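Local coordinates for mitochondrial RNA-binding protein 1 (Trypanosoma brucei, PDB 2GIA) that binds guide RNA together with its partner MRP2 and acts as an RNA matchmaker in mitochondrial RNA editing, at residues A61-V67 with V112-A116. Numbering follows the deposited sequence.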
loop_
_atom_site.group_PDB
_atom_site.type_symbol
_atom_site.label_atom_id
_atom_site.label_comp_id
_atom_site.label_asym_id
_atom_site.label_seq_id
_atom_site.Cartn_x
_atom_site.Cartn_y
_atom_site.Cartn_z
ATOM N N ALA B 61 -22.594 -14.200 22.010
ATOM C CA ALA B 61 -22.568 -14.688 20.621
ATOM C C ALA B 61 -23.934 -15.162 20.168
ATOM O O ALA B 61 -24.220 -15.148 18.969
ATOM C CB ALA B 61 -21.563 -15.818 20.468
ATOM N N ASP B 62 -24.811 -15.560 21.100
ATOM C CA ASP B 62 -26.102 -16.030 20.652
ATOM C C ASP B 62 -27.094 -14.941 20.320
ATOM O O ASP B 62 -28.204 -15.238 19.892
ATOM C CB ASP B 62 -26.699 -17.003 21.663
ATOM C CG ASP B 62 -25.798 -18.172 21.904
ATOM O OD1 ASP B 62 -25.421 -18.857 20.928
ATOM O OD2 ASP B 62 -25.442 -18.389 23.072
ATOM N N ARG B 63 -26.709 -13.676 20.515
ATOM C CA ARG B 63 -27.575 -12.570 20.156
ATOM C C ARG B 63 -26.787 -11.627 19.208
ATOM O O ARG B 63 -26.998 -10.425 19.196
ATOM C CB ARG B 63 -28.045 -11.829 21.415
ATOM C CG ARG B 63 -29.238 -12.578 22.112
ATOM C CD ARG B 63 -29.864 -11.782 23.275
ATOM N NE ARG B 63 -29.651 -10.334 23.195
ATOM C CZ ARG B 63 -30.384 -9.483 22.478
ATOM N NH1 ARG B 63 -31.419 -9.909 21.753
ATOM N NH2 ARG B 63 -30.063 -8.197 22.479
ATOM N N ARG B 64 -25.917 -12.194 18.383
ATOM C CA ARG B 64 -25.092 -11.352 17.516
ATOM C C ARG B 64 -25.764 -10.860 16.245
ATOM O O ARG B 64 -26.788 -11.389 15.800
ATOM C CB ARG B 64 -23.802 -12.107 17.131
ATOM C CG ARG B 64 -24.041 -13.259 16.163
ATOM C CD ARG B 64 -22.760 -14.071 15.986
ATOM N NE ARG B 64 -22.923 -15.142 15.014
ATOM C CZ ARG B 64 -23.503 -16.310 15.267
ATOM N NH1 ARG B 64 -23.994 -16.579 16.476
ATOM N NH2 ARG B 64 -23.581 -17.220 14.318
ATOM N N ILE B 65 -25.171 -9.810 15.675
ATOM C CA ILE B 65 -25.569 -9.286 14.396
ATOM C C ILE B 65 -24.388 -9.733 13.506
ATOM O O ILE B 65 -23.227 -9.661 13.922
ATOM C CB ILE B 65 -25.648 -7.742 14.424
ATOM C CG1 ILE B 65 -26.947 -7.338 15.110
ATOM C CG2 ILE B 65 -25.562 -7.160 13.000
ATOM C CD1 ILE B 65 -26.899 -5.940 15.664
ATOM N N SER B 66 -24.670 -10.192 12.287
ATOM C CA SER B 66 -23.600 -10.607 11.402
ATOM C C SER B 66 -23.983 -10.339 9.951
ATOM O O SER B 66 -24.901 -10.966 9.405
ATOM C CB SER B 66 -23.272 -12.102 11.609
ATOM O OG SER B 66 -22.051 -12.390 10.968
ATOM N N VAL B 67 -23.301 -9.384 9.319
ATOM C CA VAL B 67 -23.628 -9.043 7.945
ATOM C C VAL B 67 -22.444 -9.305 7.014
ATOM O O VAL B 67 -21.279 -9.197 7.414
ATOM C CB VAL B 67 -24.078 -7.550 7.789
ATOM C CG1 VAL B 67 -25.384 -7.296 8.637
ATOM C CG2 VAL B 67 -23.001 -6.589 8.261
ATOM N N VAL B 112 -31.068 -4.339 10.462
ATOM C CA VAL B 112 -30.411 -5.655 10.343
ATOM C C VAL B 112 -31.206 -6.604 11.240
ATOM O O VAL B 112 -32.083 -6.179 11.985
ATOM C CB VAL B 112 -28.982 -5.644 10.957
ATOM C CG1 VAL B 112 -28.110 -4.611 10.230
ATOM C CG2 VAL B 112 -29.051 -5.257 12.472
ATOM N N HIS B 113 -30.898 -7.887 11.200
ATOM C CA HIS B 113 -31.587 -8.749 12.167
ATOM C C HIS B 113 -30.511 -9.505 12.928
ATOM O O HIS B 113 -29.383 -9.606 12.435
ATOM C CB HIS B 113 -32.561 -9.677 11.447
ATOM C CG HIS B 113 -31.938 -10.529 10.397
ATOM N ND1 HIS B 113 -31.129 -11.607 10.697
ATOM C CD2 HIS B 113 -32.034 -10.491 9.046
ATOM C CE1 HIS B 113 -30.754 -12.199 9.572
ATOM N NE2 HIS B 113 -31.289 -11.542 8.557
ATOM N N ARG B 114 -30.804 -9.949 14.150
ATOM C CA ARG B 114 -29.832 -10.725 14.910
ATOM C C ARG B 114 -29.826 -12.184 14.459
ATOM O O ARG B 114 -30.668 -12.590 13.630
ATOM C CB ARG B 114 -30.110 -10.608 16.398
ATOM C CG ARG B 114 -29.808 -9.212 16.868
ATOM C CD ARG B 114 -29.894 -8.966 18.351
ATOM N NE ARG B 114 -29.721 -7.526 18.514
ATOM C CZ ARG B 114 -28.557 -6.920 18.722
ATOM N NH1 ARG B 114 -27.409 -7.630 18.844
ATOM N NH2 ARG B 114 -28.530 -5.588 18.720
ATOM N N VAL B 115 -28.868 -12.973 14.950
ATOM C CA VAL B 115 -28.801 -14.377 14.537
ATOM C C VAL B 115 -30.074 -15.097 14.930
ATOM O O VAL B 115 -30.644 -14.838 15.999
ATOM C CB VAL B 115 -27.629 -15.167 15.175
ATOM C CG1 VAL B 115 -26.339 -14.823 14.494
ATOM C CG2 VAL B 115 -27.576 -14.904 16.664
ATOM N N ALA B 116 -30.506 -15.996 14.048
ATOM C CA ALA B 116 -31.712 -16.783 14.258
ATOM C C ALA B 116 -32.896 -15.921 14.686
ATOM O O ALA B 116 -33.498 -16.159 15.734
ATOM C CB ALA B 116 -31.446 -17.876 15.301
HETATM O O HOH W 1 -30.513 -13.485 18.196
HETATM O O HOH W 2 -27.240 -10.772 11.476
#
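Val115 N donates to Arg64 O over 2.7 Å. The preceding carbonyl is taken by a side chain: Arg114 NH1 donates to Arg63 O at 2.8 Å, with an N-H...O angle of 158°. This oxygen lies at the edge of the Arg114 guanidinium, in its plane. The extended Arg114 chain runs across the 63-65 backbone, with its guanidinium beside Arg63 O. Ile65 CD1 sits over one guanidinium face, 3.6 Å from Arg114 CZ. Arg63 NH2 lies over the opposite face, offset toward the rim; the two guanidinium planes are 31° apart. The salt bridge of Arg114 NH2 with Glu121 probably eases the closeness of the two like charges. Val115 has a second role. Its CG1 lies over the centre of the Arg64 guanidinium, 3.3 Å from Arg64 CZ, and the packing there is tight. Arg64 CG stands between the backbone N and the carbonyl carbon (chi1 71°), and its NH1 turns back to bond Ala61 O at 2.9 Å. This bond probably helps to hold the rotation of the group that Val115 covers. Further along, a water links the backbones: Ser66 N donates to it, and it donates to His113 O at 2.6 Å. On the buried side, Ile65 CD1 touches Val112 CG2 at 3.9 Å, and Trp123 packs on both residues. Strand 65-68 borders one antiparallel sheet of the chain and strand 111-112 the other. The contact therefore joins strand 65-68 to the end of strand 111-112 and the loop after it, consistent with the Whirly-type fold of MRP proteins.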